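Local atomic coordinates of RNase NGR3 (Nicotiana glutinosa, PDB entry 1VD1), a protein that probably cleaves RNA as a ribonuclease of the T2 family and binds adenosine and guanosine monophosphates in two nucleotide sites. Residues Phe13-Pro18 and Ser123-Asn128; Pro159-Asn164 and Tyr174-Cys179. All blocks are in the same frame, centred on the assembly; numbering follows the deposited sequence.

Strand 10-16 lies in the antiparallel sheet between strands 41-48 and 171-181. The end of this strand and the turn after it, 13-18, meet 123-128 in interaction 1, which closes a loop of 104 residues holding strand 41-48 and helices that include 91-102 and 109-123. The chain then passes through helix 144-155 before interaction 2 joins 159-164 to 174-179 across a short beta hairpin. The two contacts follow in series, neither enclosing nor crossing the other. Strand 171-181 also pairs with strand 10-16, Trp17 N lying 2.9 Å from Tyr174 O, so interaction 1 packs helix 125-130 on the sheet to which interaction 2 adds the hairpin; both contacts reach the same AMP.

Interaction 1: Phe13-Pro18 and Ser123-Asn128; sequences FVQQWP and SNLLEN. With AMP (adenosine monophosphate), chain C.
Gln15 carries the polar part of this contact: its NE2 donates to Ser123 OG over 2.9 Å, with an N-H...O angle of 146° and the hydroxyl tilted 22° out of the amide plane. The other end of the amide works through a water, which donates to Gln15 OE1 at 2.8 Å and accepts from Leu125 N at 3.0 Å, satisfying a backbone N-H in the first turn of helix 125-130. With CG anti to the carbonyl carbon (chi1 -62°) and the chain extended to CD, the amide spans the gap to both. Ser123 OG is also hydrogen-bonded within its own helix to Phe119 O and Arg120 O. An alanine in place of Gln15 would probably leave Ser123 without its mate across the contact and the water with one fewer hold, and open a gap beside Leu125. The arrangement sets the start of helix 125-130, just after helix 109-123, against the central sheet of the T2 fold; Gln16, the next residue along the strand, faces the other way, to the adenine of AMP. Van der Waals packing completes the contact: the Leu125 CD1 methyl lies against the Gln15 amide, 3.4 Å from NE2. In the apolar pair, Leu126 CD1 approaches the six-membered ring of Trp17 obliquely, 4.1 Å from CH2, while Trp17 NE1 is bonded to Pro206 O and the indole meets Phe40 and Phe205.

Interaction 2: Pro159-Asn164 and Tyr174-Cys179; sequences PYIECN and YQVYLC. With AMP (adenosine monophosphate), chain C.
Tyr160 and Tyr177 form an antiparallel hydrogen-bonded pair: Tyr177 N gives a nearly straight bond to Tyr160 O (2.8 Å, 175°), and Tyr160 N returns one to Tyr177 O. Glu162 and Gln175 are the next such pair, Glu162 N donating to Gln175 O in a nearly straight bond of 2.8 Å, with Ile161 and Val176 as the non-hydrogen-bonded pair between them. Glu162 O takes two donors, Gln175 N and Tyr174 N, the latter at 2.8 Å; Tyr174 and Gln175 facing Glu162 make a classic beta bulge in this hairpin. On the face bearing Tyr160, Glu162, Gln175 and Tyr177, the Glu162 carboxylate is gripped at one oxygen. Tyr177 OH donates to Glu162 OE1 on its syn side over 2.8 Å, 32° out of the carboxylate plane, and Gln175 NE2 reaches the same OE1 from above the opposite face at 2.9 Å. Gln175 OE1 is bonded to ND1 of His43, a predicted active-site residue. Tyr160 turns its edge to the face of Tyr177 in an offset edge-to-face pair, centroids 5.5 Å apart. On the opposite face of the sheet, Ile161 CD1 packs on Val176 CG2. The Asn164 amide stacks on one face of the Tyr174 ring, planes 17° apart, and Gln175 CG lies over the other, while Glu162 OE2 sits at the ring edge. Tyr174 OH donates to AMP O3P over 3.0 Å. Hydrogen bonds thus run from Glu162 through Gln175 to His43, probably holding the Gln175 amide in one orientation, consistent with second-shell positioning of the His43 ring, beside a tyrosine that binds the phosphate.

Interaction 1: Phe13-Pro18 and Ser123-Asn128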
ATOM      1  N   PHE A  13      -2.117   1.135  -6.814  1.00 12.68           N
ATOM      2  CA  PHE A  13      -1.251   1.734  -5.800  1.00 12.77           C
ATOM      3  C   PHE A  13      -1.804   1.117  -4.532  1.00 13.02           C
ATOM      4  O   PHE A  13      -2.956   1.358  -4.151  1.00 13.45           O
ATOM      5  CB  PHE A  13      -1.360   3.263  -5.755  1.00 14.76           C
ATOM      6  CG  PHE A  13      -0.543   3.885  -4.654  1.00 12.47           C
ATOM      7  CD1 PHE A  13       0.797   3.534  -4.480  1.00 12.47           C
ATOM      8  CD2 PHE A  13      -1.118   4.798  -3.773  1.00 14.18           C
ATOM      9  CE1 PHE A  13       1.552   4.087  -3.438  1.00 14.29           C
ATOM     10  CE2 PHE A  13      -0.378   5.353  -2.733  1.00 15.62           C
ATOM     11  CZ  PHE A  13       0.966   4.993  -2.565  1.00 14.24           C
ATOM     12  N   VAL A  14      -0.996   0.284  -3.896  1.00 10.99           N
ATOM     13  CA  VAL A  14      -1.434  -0.440  -2.718  1.00 12.59           C
ATOM     14  C   VAL A  14      -0.795   0.029  -1.425  1.00 12.91           C
ATOM     15  O   VAL A  14       0.429   0.047  -1.291  1.00 11.77           O
ATOM     16  CB  VAL A  14      -1.161  -1.949  -2.909  1.00 13.03           C
ATOM     17  CG1 VAL A  14      -1.856  -2.764  -1.833  1.00 11.38           C
ATOM     18  CG2 VAL A  14      -1.641  -2.373  -4.302  1.00 11.68           C
ATOM     19  N   GLN A  15      -1.643   0.436  -0.486  1.00 14.81           N
ATOM     20  CA  GLN A  15      -1.184   0.876   0.820  1.00 14.05           C
ATOM     21  C   GLN A  15      -1.645  -0.154   1.834  1.00 14.87           C
ATOM     22  O   GLN A  15      -2.568  -0.925   1.585  1.00 14.22           O
ATOM     23  CB  GLN A  15      -1.749   2.249   1.158  1.00 15.08           C
ATOM     24  CG  GLN A  15      -1.287   3.314   0.183  1.00 16.71           C
ATOM     25  CD  GLN A  15      -1.859   4.673   0.501  1.00 18.67           C
ATOM     26  OE1 GLN A  15      -1.482   5.310   1.491  1.00 20.23           O
ATOM     27  NE2 GLN A  15      -2.784   5.124  -0.333  1.00 16.11           N
ATOM     28  N   GLN A  16      -1.008  -0.151   2.994  1.00 14.73           N
ATOM     29  CA  GLN A  16      -1.329  -1.122   4.018  1.00 14.72           C
ATOM     30  C   GLN A  16      -1.459  -0.443   5.373  1.00 17.86           C
ATOM     31  O   GLN A  16      -0.937   0.653   5.583  1.00 18.42           O
ATOM     32  CB  GLN A  16      -0.208  -2.160   4.036  1.00 18.05           C
ATOM     33  CG  GLN A  16      -0.272  -3.226   5.109  1.00 20.49           C
ATOM     34  CD  GLN A  16       0.873  -4.202   4.969  1.00 22.85           C
ATOM     35  OE1 GLN A  16       0.911  -4.999   4.029  1.00 23.53           O
ATOM     36  NE2 GLN A  16       1.831  -4.131   5.890  1.00 22.94           N
ATOM     37  N   TRP A  17      -2.196  -1.081   6.274  1.00 16.29           N
ATOM     38  CA  TRP A  17      -2.353  -0.563   7.627  1.00 18.68           C
ATOM     39  C   TRP A  17      -1.391  -1.442   8.417  1.00 17.59           C
ATOM     40  O   TRP A  17      -1.666  -2.617   8.657  1.00 17.67           O
ATOM     41  CB  TRP A  17      -3.792  -0.758   8.111  1.00 18.73           C
ATOM     42  CG  TRP A  17      -4.036  -0.184   9.472  1.00 17.45           C
ATOM     43  CD1 TRP A  17      -4.479  -0.851  10.575  1.00 17.26           C
ATOM     44  CD2 TRP A  17      -3.829   1.171   9.878  1.00 18.40           C
ATOM     45  NE1 TRP A  17      -4.559   0.006  11.649  1.00 17.49           N
ATOM     46  CE2 TRP A  17      -4.164   1.254  11.249  1.00 18.29           C
ATOM     47  CE3 TRP A  17      -3.393   2.326   9.218  1.00 18.85           C
ATOM     48  CZ2 TRP A  17      -4.073   2.446  11.972  1.00 18.21           C
ATOM     49  CZ3 TRP A  17      -3.303   3.514   9.939  1.00 20.21           C
ATOM     50  CH2 TRP A  17      -3.642   3.560  11.304  1.00 17.66           C
ATOM     51  N   PRO A  18      -0.238  -0.890   8.827  1.00 19.65           N
ATOM     52  CA  PRO A  18       0.748  -1.672   9.579  1.00 20.21           C
ATOM     53  C   PRO A  18       0.195  -2.506  10.726  1.00 20.64           C
ATOM     54  O   PRO A  18       0.564  -3.668  10.892  1.00 20.83           O
ATOM     55  CB  PRO A  18       1.736  -0.610  10.058  1.00 21.36           C
ATOM     56  CG  PRO A  18       1.687   0.399   8.964  1.00 22.38           C
ATOM     57  CD  PRO A  18       0.196   0.513   8.701  1.00 19.85           C
ATOM     58  N   SER A 123      -3.033  10.703  -1.533  1.00 24.28           N
ATOM     59  CA  SER A 123      -4.228   9.996  -1.090  1.00 23.75           C
ATOM     60  C   SER A 123      -4.582  10.325   0.355  1.00 24.62           C
ATOM     61  O   SER A 123      -5.750  10.265   0.733  1.00 23.13           O
ATOM     62  CB  SER A 123      -4.048   8.484  -1.257  1.00 22.33           C
ATOM     63  OG  SER A 123      -3.047   7.985  -0.395  1.00 23.03           O
ATOM     64  N   ASN A 124      -3.565  10.653   1.151  1.00 24.98           N
ATOM     65  CA  ASN A 124      -3.725  11.028   2.559  1.00 26.37           C
ATOM     66  C   ASN A 124      -4.874  10.293   3.257  1.00 27.11           C
ATOM     67  O   ASN A 124      -5.798  10.909   3.795  1.00 26.04           O
ATOM     68  CB  ASN A 124      -3.927  12.545   2.640  1.00 30.38           C
ATOM     69  CG  ASN A 124      -3.746  13.085   4.042  1.00 32.14           C
ATOM     70  OD1 ASN A 124      -2.825  12.690   4.760  1.00 33.47           O
ATOM     71  ND2 ASN A 124      -4.620  14.008   4.437  1.00 33.80           N
ATOM     72  N   LEU A 125      -4.791   8.968   3.256  1.00 24.96           N
ATOM     73  CA  LEU A 125      -5.817   8.114   3.839  1.00 24.12           C
ATOM     74  C   LEU A 125      -6.156   8.351   5.308  1.00 24.92           C
ATOM     75  O   LEU A 125      -7.314   8.584   5.649  1.00 23.24           O
ATOM     76  CB  LEU A 125      -5.429   6.647   3.654  1.00 22.63           C
ATOM     77  CG  LEU A 125      -5.246   6.147   2.217  1.00 23.20           C
ATOM     78  CD1 LEU A 125      -4.893   4.675   2.259  1.00 22.39           C
ATOM     79  CD2 LEU A 125      -6.517   6.365   1.403  1.00 22.15           C
ATOM     80  N   LEU A 126      -5.155   8.281   6.179  1.00 25.96           N
ATOM     81  CA  LEU A 126      -5.395   8.458   7.608  1.00 28.39           C
ATOM     82  C   LEU A 126      -6.174   9.724   7.931  1.00 29.69           C
ATOM     83  O   LEU A 126      -7.136   9.686   8.702  1.00 28.64           O
ATOM     84  CB  LEU A 126      -4.078   8.473   8.388  1.00 28.38           C
ATOM     85  CG  LEU A 126      -4.259   8.478   9.911  1.00 30.24           C
ATOM     86  CD1 LEU A 126      -5.043   7.247  10.337  1.00 29.02           C
ATOM     87  CD2 LEU A 126      -2.903   8.501  10.600  1.00 30.44           C
ATOM     88  N   GLU A 127      -5.762  10.843   7.349  1.00 30.90           N
ATOM     89  CA  GLU A 127      -6.447  12.103   7.609  1.00 34.55           C
ATOM     90  C   GLU A 127      -7.874  12.105   7.074  1.00 34.53           C
ATOM     91  O   GLU A 127      -8.792  12.568   7.756  1.00 35.12           O
ATOM     92  CB  GLU A 127      -5.662  13.269   7.009  1.00 36.31           C
ATOM     93  CG  GLU A 127      -4.333  13.532   7.698  1.00 42.14           C
ATOM     94  CD  GLU A 127      -4.499  13.997   9.136  1.00 44.05           C
ATOM     95  OE1 GLU A 127      -5.093  15.077   9.349  1.00 46.60           O
ATOM     96  OE2 GLU A 127      -4.037  13.283  10.051  1.00 44.71           O
ATOM     97  N   ASN A 128      -8.064  11.589   5.861  1.00 32.83           N
ATOM     98  CA  ASN A 128      -9.396  11.538   5.265  1.00 32.12           C
ATOM     99  C   ASN A 128     -10.349  10.726   6.129  1.00 31.09           C
ATOM    100  O   ASN A 128     -11.531  11.054   6.246  1.00 32.35           O
ATOM    101  CB  ASN A 128      -9.340  10.938   3.858  1.00 32.50           C
ATOM    102  CG  ASN A 128      -8.754  11.891   2.843  1.00 33.10           C
ATOM    103  OD1 ASN A 128      -9.112  13.069   2.803  1.00 33.70           O
ATOM    104  ND2 ASN A 128      -7.859  11.385   2.001  1.00 34.71           N
TER
HETATM  105  P   AMP C 296       0.006 -10.447   1.523  1.00 52.93           P
HETATM  106  O1P AMP C 296      -1.200 -11.049   0.938  1.00 54.99           O
HETATM  107  O2P AMP C 296       0.261 -10.901   2.922  1.00 54.33           O
HETATM  108  O3P AMP C 296      -0.007  -8.919   1.416  1.00 53.39           O
HETATM  109  O5' AMP C 296       1.217 -11.034   0.578  1.00 51.93           O
HETATM  110  C5' AMP C 296       2.350 -10.178   0.233  1.00 48.03           C
HETATM  111  C4' AMP C 296       3.660 -10.893   0.683  1.00 44.60           C
HETATM  112  O4' AMP C 296       4.623  -9.848   1.083  1.00 43.77           O
HETATM  113  C3' AMP C 296       3.467 -11.919   2.000  1.00 43.22           C
HETATM  114  O3' AMP C 296       4.424 -13.065   1.746  1.00 43.39           O
HETATM  115  C2' AMP C 296       3.888 -10.927   3.187  1.00 42.03           C
HETATM  116  O2' AMP C 296       4.574 -11.544   4.263  1.00 42.77           O
HETATM  117  C1' AMP C 296       4.870  -9.838   2.501  1.00 40.19           C
HETATM  118  N9  AMP C 296       4.594  -8.478   3.016  1.00 36.56           N
HETATM  119  C8  AMP C 296       3.385  -7.753   2.977  1.00 35.42           C
HETATM  120  N7  AMP C 296       3.349  -6.587   3.655  1.00 33.10           N
HETATM  121  C5  AMP C 296       4.678  -6.543   4.080  1.00 31.60           C
HETATM  122  C6  AMP C 296       5.364  -5.586   4.873  1.00 31.68           C
HETATM  123  N6  AMP C 296       4.672  -4.488   5.338  1.00 26.31           N
HETATM  124  N1  AMP C 296       6.716  -5.854   5.115  1.00 29.73           N
HETATM  125  C2  AMP C 296       7.367  -6.912   4.583  1.00 30.75           C
HETATM  126  N3  AMP C 296       6.797  -7.871   3.825  1.00 31.60           N
HETATM  127  C4  AMP C 296       5.462  -7.650   3.645  1.00 33.69           C
HETATM  128  O   HOH W   1      -2.087   7.737   2.793  1.00 20.55           O

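Interaction 2: Pro159-Asn164 and Tyr174-Cys179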
ATOM      1  N   PRO A 159     -11.797   3.486  -3.706  1.00 22.60           N
ATOM      2  CA  PRO A 159     -10.727   2.534  -3.433  1.00 22.45           C
ATOM      3  C   PRO A 159     -11.328   1.150  -3.263  1.00 20.64           C
ATOM      4  O   PRO A 159     -12.538   1.004  -3.104  1.00 21.79           O
ATOM      5  CB  PRO A 159     -10.171   3.038  -2.116  1.00 22.37           C
ATOM      6  CG  PRO A 159     -11.441   3.377  -1.386  1.00 22.15           C
ATOM      7  CD  PRO A 159     -12.244   4.128  -2.455  1.00 22.87           C
ATOM      8  N   TYR A 160     -10.480   0.133  -3.321  1.00 19.00           N
ATOM      9  CA  TYR A 160     -10.922  -1.227  -3.072  1.00 16.54           C
ATOM     10  C   TYR A 160     -10.281  -1.510  -1.716  1.00 16.27           C
ATOM     11  O   TYR A 160      -9.110  -1.196  -1.519  1.00 16.75           O
ATOM     12  CB  TYR A 160     -10.357  -2.203  -4.100  1.00 17.99           C
ATOM     13  CG  TYR A 160     -10.527  -3.639  -3.667  1.00 15.36           C
ATOM     14  CD1 TYR A 160     -11.777  -4.257  -3.703  1.00 18.54           C
ATOM     15  CD2 TYR A 160      -9.452  -4.364  -3.166  1.00 16.51           C
ATOM     16  CE1 TYR A 160     -11.947  -5.565  -3.245  1.00 17.59           C
ATOM     17  CE2 TYR A 160      -9.610  -5.660  -2.706  1.00 14.99           C
ATOM     18  CZ  TYR A 160     -10.861  -6.255  -2.747  1.00 19.60           C
ATOM     19  OH  TYR A 160     -11.028  -7.537  -2.275  1.00 24.71           O
ATOM     20  N   ILE A 161     -11.039  -2.080  -0.785  1.00 15.34           N
ATOM     21  CA  ILE A 161     -10.505  -2.382   0.540  1.00 16.50           C
ATOM     22  C   ILE A 161     -10.291  -3.878   0.727  1.00 17.29           C
ATOM     23  O   ILE A 161     -11.202  -4.676   0.510  1.00 17.23           O
ATOM     24  CB  ILE A 161     -11.460  -1.910   1.659  1.00 17.68           C
ATOM     25  CG1 ILE A 161     -11.828  -0.440   1.449  1.00 18.08           C
ATOM     26  CG2 ILE A 161     -10.825  -2.154   3.022  1.00 18.18           C
ATOM     27  CD1 ILE A 161     -10.652   0.534   1.499  1.00 19.45           C
ATOM     28  N   GLU A 162      -9.081  -4.252   1.131  1.00 17.03           N
ATOM     29  CA  GLU A 162      -8.759  -5.649   1.377  1.00 17.27           C
ATOM     30  C   GLU A 162      -8.745  -5.833   2.887  1.00 18.40           C
ATOM     31  O   GLU A 162      -8.113  -5.057   3.603  1.00 16.78           O
ATOM     32  CB  GLU A 162      -7.380  -6.002   0.802  1.00 18.38           C
ATOM     33  CG  GLU A 162      -7.002  -7.467   1.015  1.00 19.35           C
ATOM     34  CD  GLU A 162      -5.611  -7.804   0.518  1.00 19.74           C
ATOM     35  OE1 GLU A 162      -5.008  -6.975  -0.190  1.00 17.93           O
ATOM     36  OE2 GLU A 162      -5.120  -8.913   0.835  1.00 24.17           O
ATOM     37  N   CYS A 163      -9.462  -6.842   3.366  1.00 18.86           N
ATOM     38  CA  CYS A 163      -9.519  -7.121   4.793  1.00 19.63           C
ATOM     39  C   CYS A 163      -8.898  -8.466   5.134  1.00 19.70           C
ATOM     40  O   CYS A 163      -8.941  -9.405   4.336  1.00 21.08           O
ATOM     41  CB  CYS A 163     -10.979  -7.112   5.274  1.00 17.72           C
ATOM     42  SG  CYS A 163     -11.739  -5.465   5.255  1.00 20.21           S
ATOM     43  N   ASN A 164      -8.286  -8.549   6.311  1.00 21.50           N
ATOM     44  CA  ASN A 164      -7.739  -9.813   6.776  1.00 22.31           C
ATOM     45  C   ASN A 164      -8.308 -10.013   8.175  1.00 24.99           C
ATOM     46  O   ASN A 164      -9.236  -9.303   8.568  1.00 25.23           O
ATOM     47  CB  ASN A 164      -6.197  -9.829   6.769  1.00 22.94           C
ATOM     48  CG  ASN A 164      -5.577  -8.814   7.701  1.00 24.02           C
ATOM     49  OD1 ASN A 164      -4.370  -8.858   7.954  1.00 27.51           O
ATOM     50  ND2 ASN A 164      -6.380  -7.892   8.204  1.00 21.50           N
ATOM     51  N   TYR A 174      -7.037  -4.064   6.024  1.00 18.43           N
ATOM     52  CA  TYR A 174      -5.637  -4.446   5.874  1.00 16.58           C
ATOM     53  C   TYR A 174      -4.934  -3.654   4.785  1.00 16.85           C
ATOM     54  O   TYR A 174      -3.897  -3.038   5.032  1.00 15.91           O
ATOM     55  CB  TYR A 174      -5.565  -5.947   5.590  1.00 17.22           C
ATOM     56  CG  TYR A 174      -4.194  -6.466   5.222  1.00 18.46           C
ATOM     57  CD1 TYR A 174      -3.069  -6.150   5.989  1.00 21.67           C
ATOM     58  CD2 TYR A 174      -4.023  -7.289   4.108  1.00 19.30           C
ATOM     59  CE1 TYR A 174      -1.806  -6.644   5.647  1.00 21.32           C
ATOM     60  CE2 TYR A 174      -2.773  -7.783   3.761  1.00 20.58           C
ATOM     61  CZ  TYR A 174      -1.672  -7.459   4.531  1.00 23.07           C
ATOM     62  OH  TYR A 174      -0.437  -7.953   4.178  1.00 23.74           O
ATOM     63  N   GLN A 175      -5.485  -3.668   3.575  1.00 13.95           N
ATOM     64  CA  GLN A 175      -4.885  -2.905   2.487  1.00 13.99           C
ATOM     65  C   GLN A 175      -5.897  -2.082   1.700  1.00 15.97           C
ATOM     66  O   GLN A 175      -7.078  -2.430   1.615  1.00 14.74           O
ATOM     67  CB  GLN A 175      -4.098  -3.829   1.554  1.00 14.28           C
ATOM     68  CG  GLN A 175      -2.846  -4.358   2.237  1.00 15.50           C
ATOM     69  CD  GLN A 175      -1.901  -5.061   1.293  1.00 16.76           C
ATOM     70  OE1 GLN A 175      -0.685  -4.902   1.397  1.00 19.83           O
ATOM     71  NE2 GLN A 175      -2.448  -5.846   0.371  1.00 16.92           N
ATOM     72  N   VAL A 176      -5.419  -0.976   1.139  1.00 14.56           N
ATOM     73  CA  VAL A 176      -6.263  -0.075   0.368  1.00 13.51           C
ATOM     74  C   VAL A 176      -5.705   0.072  -1.042  1.00 14.48           C
ATOM     75  O   VAL A 176      -4.551   0.464  -1.231  1.00 15.31           O
ATOM     76  CB  VAL A 176      -6.346   1.316   1.044  1.00 13.70           C
ATOM     77  CG1 VAL A 176      -7.180   2.274   0.197  1.00 13.69           C
ATOM     78  CG2 VAL A 176      -6.946   1.167   2.432  1.00 13.57           C
ATOM     79  N   TYR A 177      -6.537  -0.251  -2.027  1.00 13.33           N
ATOM     80  CA  TYR A 177      -6.140  -0.182  -3.422  1.00 15.11           C
ATOM     81  C   TYR A 177      -6.740   1.022  -4.121  1.00 16.81           C
ATOM     82  O   TYR A 177      -7.943   1.258  -4.047  1.00 17.42           O
ATOM     83  CB  TYR A 177      -6.596  -1.431  -4.192  1.00 13.40           C
ATOM     84  CG  TYR A 177      -5.905  -2.712  -3.801  1.00 15.11           C
ATOM     85  CD1 TYR A 177      -6.087  -3.264  -2.540  1.00 15.84           C
ATOM     86  CD2 TYR A 177      -5.101  -3.395  -4.711  1.00 19.92           C
ATOM     87  CE1 TYR A 177      -5.493  -4.468  -2.188  1.00 19.93           C
ATOM     88  CE2 TYR A 177      -4.498  -4.601  -4.369  1.00 20.19           C
ATOM     89  CZ  TYR A 177      -4.701  -5.132  -3.105  1.00 21.04           C
ATOM     90  OH  TYR A 177      -4.122  -6.337  -2.757  1.00 23.60           O
ATOM     91  N   LEU A 178      -5.883   1.772  -4.800  1.00 15.59           N
ATOM     92  CA  LEU A 178      -6.295   2.925  -5.588  1.00 17.25           C
ATOM     93  C   LEU A 178      -5.601   2.723  -6.923  1.00 16.06           C
ATOM     94  O   LEU A 178      -4.538   2.093  -6.987  1.00 17.65           O
ATOM     95  CB  LEU A 178      -5.827   4.244  -4.955  1.00 15.83           C
ATOM     96  CG  LEU A 178      -6.580   4.737  -3.718  1.00 18.64           C
ATOM     97  CD1 LEU A 178      -5.889   5.984  -3.156  1.00 16.54           C
ATOM     98  CD2 LEU A 178      -8.026   5.044  -4.098  1.00 17.09           C
ATOM     99  N   CYS A 179      -6.200   3.233  -7.992  1.00 16.49           N
ATOM    100  CA  CYS A 179      -5.610   3.103  -9.308  1.00 15.99           C
ATOM    101  C   CYS A 179      -4.994   4.410  -9.793  1.00 17.44           C
ATOM    102  O   CYS A 179      -5.525   5.499  -9.552  1.00 17.62           O
ATOM    103  CB  CYS A 179      -6.654   2.585 -10.311  1.00 16.06           C
ATOM    104  SG  CYS A 179      -7.082   0.862  -9.927  1.00 16.50           S
TER
HETATM  105  P   AMP C 296       0.006 -10.447   1.523  1.00 52.93           P
HETATM  106  O1P AMP C 296      -1.200 -11.049   0.938  1.00 54.99           O
HETATM  107  O2P AMP C 296       0.261 -10.901   2.922  1.00 54.33           O
HETATM  108  O3P AMP C 296      -0.007  -8.919   1.416  1.00 53.39           O
HETATM  109  O5' AMP C 296       1.217 -11.034   0.578  1.00 51.93           O
HETATM  110  C5' AMP C 296       2.350 -10.178   0.233  1.00 48.03           C
HETATM  111  C4' AMP C 296       3.660 -10.893   0.683  1.00 44.60           C
HETATM  112  O4' AMP C 296       4.623  -9.848   1.083  1.00 43.77           O
HETATM  113  C3' AMP C 296       3.467 -11.919   2.000  1.00 43.22           C
HETATM  114  O3' AMP C 296       4.424 -13.065   1.746  1.00 43.39           O
HETATM  115  C2' AMP C 296       3.888 -10.927   3.187  1.00 42.03           C
HETATM  116  O2' AMP C 296       4.574 -11.544   4.263  1.00 42.77           O
HETATM  117  C1' AMP C 296       4.870  -9.838   2.501  1.00 40.19           C
HETATM  118  N9  AMP C 296       4.594  -8.478   3.016  1.00 36.56           N
HETATM  119  C8  AMP C 296       3.385  -7.753   2.977  1.00 35.42           C
HETATM  120  N7  AMP C 296       3.349  -6.587   3.655  1.00 33.10           N
HETATM  121  C5  AMP C 296       4.678  -6.543   4.080  1.00 31.60           C
HETATM  122  C6  AMP C 296       5.364  -5.586   4.873  1.00 31.68           C
HETATM  123  N6  AMP C 296       4.672  -4.488   5.338  1.00 26.31           N
HETATM  124  N1  AMP C 296       6.716  -5.854   5.115  1.00 29.73           N
HETATM  125  C2  AMP C 296       7.367  -6.912   4.583  1.00 30.75           C
HETATM  126  N3  AMP C 296       6.797  -7.871   3.825  1.00 31.60           N
HETATM  127  C4  AMP C 296       5.462  -7.650   3.645  1.00 33.69           C